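Local coordinates for protein N-terminal cyanobactin protease (Planktothrix agardhii NIES-596, PDB 4H6W) that probably acts as a subtilisin-like serine endopeptidase in maturation of the cyanobactin prenylagaramide, this chain being the protease part of a longer protein, at residues T157-C162 / S221-A226; G161-H166 / S190-A195. All coordinates share one frame; numbering follows the deposited sequence.

Interaction 1: T157-C162 / S221-A226; sequences TGNDGC and SGTSFA
Thr223, at the start of the segment that runs into helix 223-243, meets Thr157, Gly158 and Asn159 of the loop following strand 152-156. From its CB, which points toward that loop and lies 3.4 Å from Asn159 OD1, the side chain forks. On one branch OG1 sits between its own backbone N and carbonyl carbon (chi1 61°), close enough to that N for both atoms to reach the same carbonyl oxygen. Thr223 OG1 donates to Asn159 OD1 at 2.8 Å, coming from above the amide plane rather than within it. It also accepts a longer, bent bond from the backbone N of Gly158 at 3.3 Å, so the hydroxyl links backbone and side chain of the loop. On the other branch the methyl CG2 packs 3.5 Å from Thr157 OG1, the two threonine side chains crossing at about a right angle; that hydroxyl has a weak bond to Val177 O in strand 175-180. The second grip on Asn159 OD1 comes from the backbone N of Thr223, 2.8 Å away and nearly straight (169° at the hydrogen). Two donors from one residue hold OD1, which should restrict how the amide turns, and its ND2 ends up 5.0 Å from Ser224 OG. That serine, the predicted nucleophile, turns its hydroxyl to other partners, Ser125 O and His64 NE2. Gly222, whose C lies 3.8 Å from Asn159 OD1, has backbone angles that favour glycine. Asn159 stands in the Gly-Asn pair and Ser224 in the Gly-Thr-Ser motif of subtilases, so the geometry is consistent with the oxyanion hole of that family: an asparagine amide, oriented by the threonine before the serine, beside the nucleophile.

Interaction 2: G161-H166 / S190-A195; sequences GCECLH and SNWGDA
Gly161 begins the contact beside the indole of Trp192, its carbonyl C 3.7 Å from CZ3, while its backbone runs past the amide of Asn191. At Cys162 the backbone lies over one face of that indole, its C 3.5 Å above the plane and toward the rim. Cys162 N gives Asn191 OD1 a weak bond of 3.4 Å, though a straight one, and Cys162 O accepts from Trp192 N at 3.3 Å. Trp192 has CG between its backbone N and carbonyl carbon (chi1 75°), which lays the ring against this peptide. Glu163, centre of an inverse gamma turn, continues along the same face: its CG is 3.3 Å from Trp192 NE1, and its CB makes a CH-pi contact over the five-membered ring, 26° off the normal. Its carboxylate lies near that of Asp194, a pairing of like charges that would probably be unfavourable if both are ionised. Cys164 N then returns to the other segment, bonding Trp192 O at 3.0 Å. The Cys162-Cys164 disulfide closes a short ring around Glu163, tying together the two residues whose backbones grip Trp192. Leu165 runs past Gly193, and its CD1 meets Ala195 CB at 4.0 Å. Last comes His166, whose CE1 lies 3.5 Å from Asn191 ND2 with ring and amide planes 52° apart; that ND2 is hydrogen-bonded to Asp160 OD2 and Thr157 O. The segment runs on into strand 165-167, which pairs antiparallel with strand 128-130, where Leu129 touches Cys164 and His166. Gly193 is the N-cap residue of helix 194-199, whose Tyr196 touches Leu165 and Asn191 and bonds His166 N through its hydroxyl.

In the fold
Interactions 1 and 2 are successive parts of one loop system, with centres about 10 Å apart and Gly161 and Cys162 in common. Ser190 and Asn191 join them: Asn191 N probably bonds Gly158 O at 2.8 Å, and the Asp160 bond of Asn191 follows on the far side of Asn159 in sequence. Thr223 CG2 also packs 3.4 Å from Ser190 OG. Ser190 and Asn191 thus probably form part of a second shell around the loop that carries the likely oxyanion-hole asparagine. Interaction 2 lies nearer the surface, yet its His166 side chain is about 9 Å from that of Ser224 between nearest atoms.

Interaction 1: T157-C162 / S221-A226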
ATOM      1  N   THR A 157       7.329  -5.242  -1.941  1.00 30.88           N
ATOM      2  CA  THR A 157       8.590  -5.982  -1.800  1.00 32.09           C
ATOM      3  C   THR A 157       9.240  -6.307  -3.160  1.00 34.47           C
ATOM      4  O   THR A 157      10.463  -6.451  -3.250  1.00 38.70           O
ATOM      5  CB  THR A 157       8.389  -7.306  -1.026  1.00 32.69           C
ATOM      6  OG1 THR A 157       7.462  -8.145  -1.727  1.00 29.21           O
ATOM      7  CG2 THR A 157       7.873  -7.047   0.395  1.00 31.83           C
ATOM      8  N   GLY A 158       8.428  -6.440  -4.208  1.00 32.77           N
ATOM      9  CA  GLY A 158       8.949  -6.719  -5.539  1.00 31.91           C
ATOM     10  C   GLY A 158       8.620  -8.111  -6.051  1.00 32.22           C
ATOM     11  O   GLY A 158       8.264  -9.008  -5.279  1.00 32.25           O
ATOM     12  N   ASN A 159       8.778  -8.295  -7.361  1.00 32.22           N
ATOM     13  CA  ASN A 159       8.264  -9.475  -8.055  1.00 32.40           C
ATOM     14  C   ASN A 159       9.349 -10.262  -8.775  1.00 34.78           C
ATOM     15  O   ASN A 159       9.113 -10.838  -9.835  1.00 37.72           O
ATOM     16  CB  ASN A 159       7.165  -9.045  -9.024  1.00 30.16           C
ATOM     17  CG  ASN A 159       6.316  -7.926  -8.457  1.00 30.06           C
ATOM     18  OD1 ASN A 159       5.509  -8.148  -7.543  1.00 29.18           O
ATOM     19  ND2 ASN A 159       6.519  -6.706  -8.964  1.00 27.21           N
ATOM     20  N   ASP A 160      10.531 -10.307  -8.168  1.00 37.19           N
ATOM     21  CA  ASP A 160      11.702 -10.948  -8.760  1.00 38.91           C
ATOM     22  C   ASP A 160      11.761 -12.427  -8.400  1.00 39.05           C
ATOM     23  O   ASP A 160      12.594 -13.160  -8.916  1.00 40.02           O
ATOM     24  CB  ASP A 160      12.997 -10.246  -8.312  1.00 40.29           C
ATOM     25  CG  ASP A 160      12.969  -8.738  -8.543  1.00 41.61           C
ATOM     26  OD1 ASP A 160      13.146  -8.286  -9.697  1.00 40.14           O
ATOM     27  OD2 ASP A 160      12.771  -8.003  -7.552  1.00 41.70           O
ATOM     28  N   GLY A 161      10.876 -12.863  -7.512  1.00 40.93           N
ATOM     29  CA  GLY A 161      10.794 -14.272  -7.133  1.00 40.66           C
ATOM     30  C   GLY A 161      12.065 -14.784  -6.509  1.00 42.82           C
ATOM     31  O   GLY A 161      12.442 -15.924  -6.728  1.00 43.48           O
ATOM     32  N   CYS A 162      12.734 -13.935  -5.735  1.00 46.05           N
ATOM     33  CA  CYS A 162      13.997 -14.304  -5.103  1.00 47.10           C
ATOM     34  C   CYS A 162      14.162 -13.623  -3.753  1.00 48.13           C
ATOM     35  O   CYS A 162      13.368 -12.750  -3.379  1.00 47.42           O
ATOM     36  CB  CYS A 162      15.196 -14.012  -6.028  1.00 50.07           C
ATOM     37  SG  CYS A 162      15.319 -12.313  -6.652  1.00 56.70           S
ATOM     38  N   SER A 221      -1.933  -9.276 -11.332  1.00 32.08           N
ATOM     39  CA  SER A 221      -1.215  -9.908 -10.231  1.00 32.04           C
ATOM     40  C   SER A 221       0.137  -9.248  -9.978  1.00 31.89           C
ATOM     41  O   SER A 221       0.809  -8.830 -10.914  1.00 32.94           O
ATOM     42  CB  SER A 221      -1.026 -11.399 -10.506  1.00 32.22           C
ATOM     43  OG  SER A 221      -2.252 -12.105 -10.396  1.00 33.67           O
ATOM     44  N   GLY A 222       0.516  -9.151  -8.706  1.00 31.98           N
ATOM     45  CA  GLY A 222       1.827  -8.637  -8.303  1.00 31.15           C
ATOM     46  C   GLY A 222       1.780  -7.973  -6.939  1.00 31.68           C
ATOM     47  O   GLY A 222       0.688  -7.753  -6.388  1.00 31.53           O
ATOM     48  N   THR A 223       2.963  -7.646  -6.399  1.00 30.09           N
ATOM     49  CA  THR A 223       3.076  -6.925  -5.130  1.00 28.07           C
ATOM     50  C   THR A 223       2.598  -5.479  -5.303  1.00 28.96           C
ATOM     51  O   THR A 223       2.214  -4.819  -4.340  1.00 28.13           O
ATOM     52  CB  THR A 223       4.518  -6.943  -4.555  1.00 28.00           C
ATOM     53  OG1 THR A 223       5.422  -6.310  -5.472  1.00 27.08           O
ATOM     54  CG2 THR A 223       5.005  -8.380  -4.258  1.00 27.74           C
ATOM     55  N   SER A 224       2.631  -4.994  -6.541  1.00 30.71           N
ATOM     56  CA  SER A 224       2.074  -3.683  -6.902  1.00 32.68           C
ATOM     57  C   SER A 224       0.619  -3.505  -6.516  1.00 31.65           C
ATOM     58  O   SER A 224       0.165  -2.387  -6.370  1.00 34.20           O
ATOM     59  CB  SER A 224       2.161  -3.469  -8.416  1.00 34.78           C
ATOM     60  OG  SER A 224       3.392  -2.872  -8.791  1.00 37.27           O
ATOM     61  N   PHE A 225      -0.102  -4.613  -6.366  1.00 32.91           N
ATOM     62  CA  PHE A 225      -1.561  -4.604  -6.173  1.00 33.64           C
ATOM     63  C   PHE A 225      -1.929  -5.084  -4.776  1.00 34.53           C
ATOM     64  O   PHE A 225      -3.021  -4.805  -4.285  1.00 35.59           O
ATOM     65  CB  PHE A 225      -2.226  -5.408  -7.293  1.00 30.80           C
ATOM     66  CG  PHE A 225      -1.655  -5.074  -8.646  1.00 30.50           C
ATOM     67  CD1 PHE A 225      -1.978  -3.867  -9.271  1.00 30.19           C
ATOM     68  CD2 PHE A 225      -0.726  -5.916  -9.260  1.00 30.38           C
ATOM     69  CE1 PHE A 225      -1.419  -3.530 -10.499  1.00 30.02           C
ATOM     70  CE2 PHE A 225      -0.160  -5.581 -10.488  1.00 30.72           C
ATOM     71  CZ  PHE A 225      -0.507  -4.383 -11.110  1.00 29.51           C
ATOM     72  N   ALA A 226      -0.985  -5.768  -4.127  1.00 32.29           N
ATOM     73  CA  ALA A 226      -1.106  -6.084  -2.720  1.00 31.66           C
ATOM     74  C   ALA A 226      -0.906  -4.829  -1.877  1.00 31.36           C
ATOM     75  O   ALA A 226      -1.635  -4.576  -0.903  1.00 31.34           O
ATOM     76  CB  ALA A 226      -0.085  -7.145  -2.337  1.00 32.20           C
TER

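Interaction 2: G161-H166 / S190-A195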
ATOM      1  N   GLY A 161      10.876 -12.863  -7.512  1.00 40.93           N
ATOM      2  CA  GLY A 161      10.794 -14.272  -7.133  1.00 40.66           C
ATOM      3  C   GLY A 161      12.065 -14.784  -6.509  1.00 42.82           C
ATOM      4  O   GLY A 161      12.442 -15.924  -6.728  1.00 43.48           O
ATOM      5  N   CYS A 162      12.734 -13.935  -5.735  1.00 46.05           N
ATOM      6  CA  CYS A 162      13.997 -14.304  -5.103  1.00 47.10           C
ATOM      7  C   CYS A 162      14.162 -13.623  -3.753  1.00 48.13           C
ATOM      8  O   CYS A 162      13.368 -12.750  -3.379  1.00 47.42           O
ATOM      9  CB  CYS A 162      15.196 -14.012  -6.028  1.00 50.07           C
ATOM     10  SG  CYS A 162      15.319 -12.313  -6.652  1.00 56.70           S
ATOM     11  N   GLU A 163      15.189 -14.047  -3.018  1.00 50.81           N
ATOM     12  CA  GLU A 163      15.540 -13.449  -1.738  1.00 51.15           C
ATOM     13  C   GLU A 163      16.312 -12.176  -2.041  1.00 50.58           C
ATOM     14  O   GLU A 163      17.543 -12.145  -2.049  1.00 56.56           O
ATOM     15  CB  GLU A 163      16.363 -14.420  -0.909  1.00 52.07           C
ATOM     16  CG  GLU A 163      16.123 -14.290   0.577  1.00 54.60           C
ATOM     17  CD  GLU A 163      17.095 -15.121   1.389  1.00 59.12           C
ATOM     18  OE1 GLU A 163      17.396 -16.270   0.990  1.00 55.23           O
ATOM     19  OE2 GLU A 163      17.558 -14.619   2.434  1.00 64.02           O
ATOM     20  N   CYS A 164      15.552 -11.131  -2.304  1.00 47.00           N
ATOM     21  CA  CYS A 164      16.021  -9.956  -2.994  1.00 47.50           C
ATOM     22  C   CYS A 164      15.361  -8.741  -2.369  1.00 45.42           C
ATOM     23  O   CYS A 164      14.210  -8.810  -1.910  1.00 43.39           O
ATOM     24  CB  CYS A 164      15.648 -10.065  -4.486  1.00 51.82           C
ATOM     25  SG  CYS A 164      16.595 -11.356  -5.348  1.00 63.26           S
ATOM     26  N   LEU A 165      16.076  -7.621  -2.365  1.00 43.04           N
ATOM     27  CA  LEU A 165      15.564  -6.417  -1.716  1.00 41.00           C
ATOM     28  C   LEU A 165      15.315  -5.249  -2.662  1.00 38.60           C
ATOM     29  O   LEU A 165      16.142  -4.952  -3.524  1.00 38.51           O
ATOM     30  CB  LEU A 165      16.481  -6.005  -0.556  1.00 42.75           C
ATOM     31  CG  LEU A 165      16.625  -7.036   0.576  1.00 43.24           C
ATOM     32  CD1 LEU A 165      17.548  -6.514   1.673  1.00 42.09           C
ATOM     33  CD2 LEU A 165      15.261  -7.422   1.149  1.00 40.73           C
ATOM     34  N   HIS A 166      14.155  -4.606  -2.503  1.00 36.73           N
ATOM     35  CA  HIS A 166      13.851  -3.347  -3.189  1.00 33.72           C
ATOM     36  C   HIS A 166      13.900  -2.201  -2.210  1.00 34.45           C
ATOM     37  O   HIS A 166      13.637  -2.385  -1.012  1.00 35.94           O
ATOM     38  CB  HIS A 166      12.444  -3.359  -3.774  1.00 33.45           C
ATOM     39  CG  HIS A 166      12.337  -4.006  -5.118  1.00 32.16           C
ATOM     40  ND1 HIS A 166      13.030  -5.150  -5.456  1.00 33.02           N
ATOM     41  CD2 HIS A 166      11.572  -3.696  -6.189  1.00 31.49           C
ATOM     42  CE1 HIS A 166      12.713  -5.502  -6.690  1.00 32.02           C
ATOM     43  NE2 HIS A 166      11.821  -4.643  -7.151  1.00 31.63           N
ATOM     44  N   SER A 190       6.796 -13.172  -5.358  1.00 38.31           N
ATOM     45  CA  SER A 190       6.915 -12.199  -4.265  1.00 36.47           C
ATOM     46  C   SER A 190       8.289 -12.248  -3.588  1.00 35.77           C
ATOM     47  O   SER A 190       8.689 -13.296  -3.089  1.00 36.61           O
ATOM     48  CB  SER A 190       5.802 -12.462  -3.244  1.00 35.05           C
ATOM     49  OG  SER A 190       5.480 -11.295  -2.509  1.00 36.18           O
ATOM     50  N   ASN A 191       9.019 -11.133  -3.578  1.00 35.05           N
ATOM     51  CA  ASN A 191      10.353 -11.129  -2.959  1.00 36.18           C
ATOM     52  C   ASN A 191      10.283 -11.374  -1.458  1.00 38.38           C
ATOM     53  O   ASN A 191       9.303 -11.011  -0.791  1.00 38.03           O
ATOM     54  CB  ASN A 191      11.133  -9.845  -3.250  1.00 34.56           C
ATOM     55  CG  ASN A 191      11.521  -9.723  -4.707  1.00 36.55           C
ATOM     56  OD1 ASN A 191      11.685 -10.726  -5.395  1.00 38.06           O
ATOM     57  ND2 ASN A 191      11.675  -8.488  -5.188  1.00 35.87           N
ATOM     58  N   TRP A 192      11.316 -12.022  -0.942  1.00 39.36           N
ATOM     59  CA  TRP A 192      11.437 -12.234   0.481  1.00 42.73           C
ATOM     60  C   TRP A 192      12.893 -11.911   0.857  1.00 44.70           C
ATOM     61  O   TRP A 192      13.679 -11.510  -0.002  1.00 42.16           O
ATOM     62  CB  TRP A 192      10.951 -13.647   0.868  1.00 43.82           C
ATOM     63  CG  TRP A 192      11.887 -14.751   0.507  1.00 44.73           C
ATOM     64  CD1 TRP A 192      12.798 -15.338   1.330  1.00 44.86           C
ATOM     65  CD2 TRP A 192      12.011 -15.406  -0.764  1.00 44.45           C
ATOM     66  NE1 TRP A 192      13.489 -16.312   0.659  1.00 46.65           N
ATOM     67  CE2 TRP A 192      13.038 -16.374  -0.632  1.00 45.62           C
ATOM     68  CE3 TRP A 192      11.369 -15.263  -2.001  1.00 43.64           C
ATOM     69  CZ2 TRP A 192      13.442 -17.203  -1.692  1.00 42.66           C
ATOM     70  CZ3 TRP A 192      11.768 -16.088  -3.055  1.00 45.45           C
ATOM     71  CH2 TRP A 192      12.794 -17.052  -2.887  1.00 44.10           C
ATOM     72  N   GLY A 193      13.245 -12.034   2.129  1.00 48.82           N
ATOM     73  CA  GLY A 193      14.539 -11.533   2.597  1.00 51.57           C
ATOM     74  C   GLY A 193      14.429 -11.105   4.041  1.00 55.94           C
ATOM     75  O   GLY A 193      13.324 -10.916   4.557  1.00 56.15           O
ATOM     76  N   ASP A 194      15.570 -10.947   4.703  1.00 57.94           N
ATOM     77  CA  ASP A 194      15.565 -10.696   6.141  1.00 57.08           C
ATOM     78  C   ASP A 194      15.032  -9.314   6.531  1.00 53.78           C
ATOM     79  O   ASP A 194      14.264  -9.192   7.496  1.00 51.73           O
ATOM     80  CB  ASP A 194      16.934 -10.987   6.762  1.00 64.95           C
ATOM     81  CG  ASP A 194      17.075 -12.446   7.192  1.00 70.13           C
ATOM     82  OD1 ASP A 194      17.059 -12.715   8.413  1.00 75.77           O
ATOM     83  OD2 ASP A 194      17.176 -13.328   6.315  1.00 72.67           O
ATOM     84  N   ALA A 195      15.408  -8.284   5.771  1.00 48.33           N
ATOM     85  CA  ALA A 195      14.829  -6.954   5.965  1.00 45.17           C
ATOM     86  C   ALA A 195      13.298  -7.030   5.901  1.00 44.61           C
ATOM     87  O   ALA A 195      12.608  -6.408   6.712  1.00 45.40           O
ATOM     88  CB  ALA A 195      15.378  -5.963   4.957  1.00 42.90           C
TER